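Local atomic coordinates of cyclopenase asqI (Emericella nidulans, PDB entry 5YY3), a protein that catalyses the zinc-dependent ring contraction of 4'-methoxycyclopenin to 4'-methoxyviridicatin in aspoquinolone biosynthesis, releasing methyl isocyanate. Residues Y187-H190 with M191-G195; S128-A131 with Q132-I136; W394-Y397 with K398-Q401. All blocks are in the same frame, centred on the assembly; numbering follows the deposited sequence.

Interaction 1. Residues Y187-H190 with M191-G195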
# COMPACT_ATOMS: atom_id res chain seq x y z
N TYR A 187 21.08 20.66 17.38
CA TYR A 187 21.53 22.02 17.12
C TYR A 187 22.49 22.49 18.21
O TYR A 187 23.53 23.08 17.93
CB TYR A 187 20.30 22.91 17.01
CG TYR A 187 20.45 24.41 17.06
CD1 TYR A 187 20.88 25.13 15.94
CD2 TYR A 187 20.05 25.12 18.19
CE1 TYR A 187 20.96 26.52 15.97
CE2 TYR A 187 20.13 26.50 18.23
CZ TYR A 187 20.58 27.19 17.12
OH TYR A 187 20.65 28.56 17.17
N TYR A 188 22.14 22.20 19.46
CA TYR A 188 23.02 22.54 20.56
C TYR A 188 24.23 21.62 20.58
O TYR A 188 25.33 22.04 20.94
CB TYR A 188 22.25 22.48 21.89
CG TYR A 188 23.08 22.84 23.11
CD1 TYR A 188 23.65 24.11 23.26
CD2 TYR A 188 23.31 21.91 24.12
CE1 TYR A 188 24.43 24.44 24.37
CE2 TYR A 188 24.08 22.23 25.25
CZ TYR A 188 24.63 23.50 25.37
OH TYR A 188 25.39 23.80 26.49
N TRP A 189 24.05 20.36 20.19
CA TRP A 189 25.13 19.38 20.25
C TRP A 189 26.34 19.87 19.47
O TRP A 189 27.48 19.70 19.89
CB TRP A 189 24.67 18.03 19.70
CG TRP A 189 25.64 16.91 19.94
CD1 TRP A 189 25.72 16.12 21.05
CD2 TRP A 189 26.67 16.44 19.06
NE1 TRP A 189 26.72 15.20 20.92
CE2 TRP A 189 27.33 15.37 19.70
CE3 TRP A 189 27.10 16.81 17.78
CZ2 TRP A 189 28.39 14.68 19.12
CZ3 TRP A 189 28.17 16.12 17.20
CH2 TRP A 189 28.79 15.07 17.87
N HIS A 190 26.09 20.47 18.32
CA HIS A 190 27.18 20.91 17.47
C HIS A 190 27.88 22.11 18.10
O HIS A 190 29.10 22.24 17.99
CB HIS A 190 26.66 21.20 16.07
CG HIS A 190 26.39 19.96 15.28
ND1 HIS A 190 27.31 18.93 15.18
CD2 HIS A 190 25.30 19.54 14.60
CE1 HIS A 190 26.81 17.96 14.45
NE2 HIS A 190 25.59 18.30 14.09
N MET A 191 27.13 22.96 18.79
CA MET A 191 27.76 24.04 19.53
C MET A 191 28.65 23.45 20.61
O MET A 191 29.76 23.92 20.84
CB MET A 191 26.73 24.99 20.13
CG MET A 191 25.82 25.62 19.09
SD MET A 191 24.61 26.67 19.90
CE MET A 191 23.40 26.89 18.62
N VAL A 192 28.15 22.42 21.28
CA VAL A 192 28.94 21.75 22.31
C VAL A 192 30.20 21.14 21.72
O VAL A 192 31.31 21.37 22.20
CB VAL A 192 28.14 20.67 23.03
CG1 VAL A 192 29.07 19.73 23.81
CG2 VAL A 192 27.14 21.31 23.96
N TYR A 193 30.01 20.36 20.66
CA TYR A 193 31.07 19.56 20.06
C TYR A 193 32.20 20.42 19.47
O TYR A 193 33.37 20.07 19.60
CB TYR A 193 30.47 18.65 18.99
CG TYR A 193 31.48 17.74 18.33
CD1 TYR A 193 31.86 16.54 18.95
CD2 TYR A 193 32.05 18.06 17.10
CE1 TYR A 193 32.78 15.69 18.35
CE2 TYR A 193 32.97 17.22 16.50
CZ TYR A 193 33.33 16.03 17.13
OH TYR A 193 34.26 15.19 16.54
N ARG A 194 31.84 21.55 18.84
CA ARG A 194 32.80 22.37 18.09
C ARG A 194 33.73 23.23 18.94
O ARG A 194 34.56 23.97 18.41
CB ARG A 194 32.05 23.29 17.12
CG ARG A 194 31.62 22.61 15.84
CD ARG A 194 30.62 23.47 15.12
NE ARG A 194 30.13 22.82 13.91
CZ ARG A 194 29.26 23.38 13.08
NH1 ARG A 194 28.78 24.61 13.32
NH2 ARG A 194 28.87 22.72 11.99
N GLY A 195 33.57 23.16 20.26
CA GLY A 195 34.49 23.83 21.15
C GLY A 195 35.69 22.95 21.41
O GLY A 195 35.57 21.71 21.44

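Interaction 2. Residues S128-A131 with Q132-I136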
# COMPACT_ATOMS: atom_id res chain seq x y z
N SER A 128 31.81 29.75 27.04
CA SER A 128 32.16 30.84 27.95
C SER A 128 31.83 30.51 29.40
O SER A 128 30.67 30.26 29.74
CB SER A 128 31.42 32.11 27.57
OG SER A 128 31.31 32.95 28.71
N LYS A 129 32.85 30.52 30.25
CA LYS A 129 32.66 30.25 31.67
C LYS A 129 31.76 31.32 32.28
O LYS A 129 30.95 31.03 33.16
CB LYS A 129 33.99 30.19 32.42
CG LYS A 129 33.81 29.93 33.92
CD LYS A 129 34.98 29.17 34.54
CE LYS A 129 34.77 29.00 36.03
NZ LYS A 129 36.02 28.67 36.77
N ASP A 130 31.90 32.55 31.80
CA ASP A 130 31.02 33.63 32.26
C ASP A 130 29.57 33.30 31.92
O ASP A 130 28.69 33.41 32.78
CB ASP A 130 31.42 34.97 31.63
CG ASP A 130 30.83 36.16 32.39
OD1 ASP A 130 30.79 36.11 33.64
OD2 ASP A 130 30.38 37.13 31.73
N ALA A 131 29.32 32.89 30.68
CA ALA A 131 27.95 32.62 30.25
C ALA A 131 27.36 31.44 31.03
O ALA A 131 26.20 31.48 31.42
CB ALA A 131 27.89 32.35 28.75
N GLN A 132 28.17 30.41 31.25
CA GLN A 132 27.68 29.22 31.93
C GLN A 132 27.25 29.51 33.35
O GLN A 132 26.17 29.11 33.77
CB GLN A 132 28.76 28.14 31.93
CG GLN A 132 29.11 27.68 30.54
CD GLN A 132 30.35 26.85 30.53
OE1 GLN A 132 30.87 26.51 31.59
NE2 GLN A 132 30.85 26.53 29.35
N GLN A 133 28.10 30.24 34.08
CA GLN A 133 27.80 30.57 35.47
C GLN A 133 26.65 31.59 35.56
O GLN A 133 25.88 31.57 36.52
CB GLN A 133 29.07 31.09 36.18
CG GLN A 133 29.54 32.47 35.72
CD GLN A 133 30.88 32.88 36.31
OE1 GLN A 133 31.85 32.10 36.31
NE2 GLN A 133 30.95 34.11 36.81
N ARG A 134 26.53 32.44 34.55
CA ARG A 134 25.43 33.41 34.48
C ARG A 134 24.18 32.80 33.85
O ARG A 134 23.24 33.52 33.51
CB ARG A 134 25.86 34.65 33.70
CG ARG A 134 26.92 35.48 34.40
CD ARG A 134 27.51 36.55 33.51
NE ARG A 134 26.54 37.54 33.06
CZ ARG A 134 26.87 38.73 32.56
NH1 ARG A 134 25.94 39.59 32.17
NH2 ARG A 134 28.15 39.07 32.47
N LYS A 135 24.20 31.48 33.69
CA LYS A 135 23.14 30.70 33.05
C LYS A 135 22.59 31.37 31.78
O LYS A 135 21.41 31.27 31.47
CB LYS A 135 22.00 30.41 34.05
CG LYS A 135 21.17 31.62 34.53
CD LYS A 135 20.34 31.32 35.79
CE LYS A 135 19.01 32.09 35.79
NZ LYS A 135 18.34 31.98 37.11
N ILE A 136 23.47 32.05 31.03
CA ILE A 136 23.09 32.63 29.74
C ILE A 136 23.44 31.66 28.61
O ILE A 136 24.58 31.18 28.51
CB ILE A 136 23.75 34.00 29.49
CG1 ILE A 136 23.14 35.05 30.42
CG2 ILE A 136 23.55 34.42 28.05
CD1 ILE A 136 23.67 36.45 30.21

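Interaction 3. Residues W394-Y397 with K398-Q401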
# COMPACT_ATOMS: atom_id res chain seq x y z
N TRP A 394 20.82 10.73 6.95
CA TRP A 394 20.74 9.48 7.69
C TRP A 394 21.51 8.44 6.92
O TRP A 394 22.11 7.54 7.52
CB TRP A 394 19.28 9.07 7.95
CG TRP A 394 18.69 9.97 8.99
CD1 TRP A 394 17.98 11.11 8.78
CD2 TRP A 394 18.86 9.85 10.41
NE1 TRP A 394 17.66 11.69 9.99
CE2 TRP A 394 18.19 10.94 11.00
CE3 TRP A 394 19.50 8.92 11.24
CZ2 TRP A 394 18.14 11.12 12.38
CZ3 TRP A 394 19.45 9.09 12.60
CH2 TRP A 394 18.77 10.19 13.17
N ARG A 395 21.55 8.58 5.60
CA ARG A 395 22.34 7.65 4.80
C ARG A 395 23.84 7.93 5.02
O ARG A 395 24.65 7.00 5.06
CB ARG A 395 21.95 7.72 3.32
CG ARG A 395 20.47 7.39 3.06
CD ARG A 395 20.19 7.05 1.58
NE ARG A 395 21.24 6.16 1.12
CZ ARG A 395 21.49 5.88 -0.15
NH1 ARG A 395 20.73 6.40 -1.12
NH2 ARG A 395 22.51 5.07 -0.45
N TRP A 396 24.20 9.20 5.19
CA TRP A 396 25.58 9.52 5.55
C TRP A 396 25.90 9.06 6.99
O TRP A 396 26.96 8.45 7.21
CB TRP A 396 25.85 11.02 5.39
CG TRP A 396 27.30 11.38 5.65
CD1 TRP A 396 27.80 11.99 6.75
CD2 TRP A 396 28.42 11.13 4.78
NE1 TRP A 396 29.17 12.14 6.63
CE2 TRP A 396 29.57 11.62 5.43
CE3 TRP A 396 28.57 10.53 3.53
CZ2 TRP A 396 30.85 11.54 4.87
CZ3 TRP A 396 29.83 10.45 2.96
CH2 TRP A 396 30.96 10.96 3.63
N TYR A 397 25.02 9.33 7.95
CA TYR A 397 25.25 8.87 9.33
C TYR A 397 25.46 7.36 9.37
O TYR A 397 26.31 6.87 10.12
CB TYR A 397 24.10 9.25 10.26
CG TYR A 397 23.77 10.73 10.37
CD1 TYR A 397 24.71 11.72 10.10
CD2 TYR A 397 22.49 11.13 10.74
CE1 TYR A 397 24.38 13.08 10.21
CE2 TYR A 397 22.15 12.48 10.85
CZ TYR A 397 23.10 13.45 10.59
OH TYR A 397 22.75 14.78 10.70
N LYS A 398 24.72 6.60 8.57
CA LYS A 398 24.92 5.15 8.61
C LYS A 398 26.26 4.78 7.95
O LYS A 398 26.87 3.78 8.32
CB LYS A 398 23.78 4.37 7.95
CG LYS A 398 23.94 2.86 8.13
CD LYS A 398 22.67 2.08 7.88
CE LYS A 398 22.94 0.58 7.78
NZ LYS A 398 21.71 -0.21 7.39
N HIS A 399 26.73 5.60 7.01
CA HIS A 399 28.08 5.42 6.46
C HIS A 399 29.13 5.65 7.53
O HIS A 399 30.04 4.84 7.68
CB HIS A 399 28.34 6.36 5.29
CG HIS A 399 29.74 6.28 4.76
ND1 HIS A 399 30.31 5.10 4.32
CD2 HIS A 399 30.69 7.24 4.57
CE1 HIS A 399 31.54 5.33 3.90
NE2 HIS A 399 31.79 6.62 4.04
N LEU A 400 29.03 6.76 8.27
CA LEU A 400 29.88 6.97 9.45
C LEU A 400 29.86 5.75 10.36
O LEU A 400 30.91 5.29 10.82
CB LEU A 400 29.43 8.21 10.24
CG LEU A 400 29.49 9.52 9.46
CD1 LEU A 400 28.98 10.67 10.30
CD2 LEU A 400 30.93 9.78 9.00
N GLN A 401 28.66 5.21 10.61
CA GLN A 401 28.54 4.04 11.49
C GLN A 401 29.36 2.86 10.96
O GLN A 401 29.85 2.03 11.75
CB GLN A 401 27.07 3.63 11.64
CG GLN A 401 26.83 2.58 12.71
CD GLN A 401 25.48 1.88 12.57
OE1 GLN A 401 25.18 1.29 11.52
NE2 GLN A 401 24.66 1.95 13.62

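Interaction 1. Residues Y187-H190 with M191-G195
Three backbone hydrogen bonds of i to i+4 spacing, Val192 N to Tyr188 O, Tyr193 N to Trp189 O and Arg194 N to His190 O, join 187-190 to 191-195 over the last turns of helix 180-193. Along this backbone, aromatic residues meet the side chain one turn later. Met191 is extended beyond CG and lays its methyl over one face of the Tyr187 ring. Met191 CE lies 3.2 Å from Tyr187 CZ, off centre toward the hydroxyl end. Met191 SD is 5.0 Å from the centroid of the Tyr187 ring, a Met-aromatic contact. Val192 uses its CG2 branch, anti to the carbonyl carbon, to cover a face of Tyr188, with Val192 CG2 3.8 Å from the Tyr188 ring centroid. The Trp189 and Tyr193 side chains leave the helix in the same direction, and their near-parallel rings (12°) are strongly offset. CB of Tyr193 lies over the six-membered ring of Trp189, 4.0 Å from its centroid. The Tyr193 hydroxyl bonds to Asp332, while Trp189 packs on Val213 and Val217 of helix 210-231. Arg194 turns one guanidinium face to His190 CB. His190 and His186, one turn apart on this helix, both bind the zinc, as does His218 of helix 210-231. Paired histidines on a helix are characteristic of metal sites in the tyrosinase and hemocyanin family.

Interaction 2. Residues S128-A131 with Q132-I136
Asp130 has its carboxylate carbon anti to the backbone N (chi1 -163°), and Arg134 bends at chi3 (62°), which brings the two side chains together across one helical turn. They form a salt bridge, Arg134 NH2 to Asp130 OD2 at 3.0 Å. As a hydrogen bond it is weak. The carboxylate and guanidinium planes stand 80° apart, so the groups do not pair flat. Arg134 CD also packs against the carboxylate, 3.3 Å from Asp130 OD1. Both ends of the short helix 129-133 are closed. At the start, Ser128 is the N-cap, and Ser128 OG accepts from Ala131 N at 2.8 Å. At the finish, a Schellman motif has Lys135, with positive phi, as its C-prime residue. Ile136 N bonds to Ala131 O at 2.8 Å, and Lys135 N bonds to Gln132 O at 3.1 Å. Gln132 CG lies against Ser128 O, while its NE2 bonds to Thr126 O. The ion pair ties this helix to the start of helix 97-109: Asp130 OD2 also accepts from Leu97 N, and Arg134 NH2 is shared by the carboxylates of Asp130 and Glu98. The Leu97 N-H and the Arg134 guanidinium on OD2 would be expected to stabilise the deprotonated form of Asp130.

Interaction 3. Residues W394-Y397 with K398-Q401
Regular backbone hydrogen bonds link 394-397 to 398-401, all within helix 391-410. Lys398 N, His399 N, Leu400 N and Gln401 N bond to the carbonyls of Trp394, Arg395, Trp396 and Tyr397 in turn. The longest is His399 N to Arg395 O, at 3.2 Å.

The aromatic contact is between Trp396 and His399. His399 CD2 comes over one face of the indole, 3.7 Å from Trp396 CZ3 and toward the rim. The ring planes are 53° apart, an oblique pairing. Both side chains leave the backbone with CG anti to N (chi1 -175° for Trp396 and 176° for His399), and they cross beside the helix.

The other packing contacts centre on Leu400. Leu400 CD1 lies 4.0 Å from Trp396 CD1, an apolar pair. Leu400 CD2 is 3.8 Å from Trp396 NE1. Leu400 CD1 also approaches the edge of the Tyr397 ring, near its plane, 4.4 Å from Tyr397 CD1.

The polar ends find partners elsewhere in the fold. Trp396 NE1 is hydrogen-bonded to His356 ND1. Both nitrogens of the His399 imidazole are bonded, ND1 to Asn241 OD1 and NE2 to Tyr243 OH, which should fix the rotation of the ring. Lys398 forms a salt bridge with Glu226. Arg395 bonds through NE to Arg238 O and forms a salt bridge with Asp245.

Every residue here is buried. Trp394, Tyr397, Leu400 and Gln401 pack on helix 210-231. Trp396 and Leu400 pack on helix 355-367, placing this part of helix 391-410 against both neighbours.

Overall arrangement
Each contact is local, along a helix or at its end, and all three lie in the hemocyanin-like metal-binding domain, which holds zinc here. Interaction 1 carries the zinc ligand His190. Interaction 3 approaches the same site from helix 391-410, with the Tyr397 side chain about 3 Å from that of His218 and about 4 Å from that of His186. The centres of interactions 1 and 3 are 19 Å apart, and their nearest atoms about 6 Å. Phe214 of helix 210-231 touches both Tyr193 and Leu400. Interaction 2 lies away from the zinc, with its centre 16 Å from that of interaction 1 and 34 Å from that of interaction 3. Thr126 connects it to interaction 1, bonding Gln132 and touching Tyr188, Met191 and Val192.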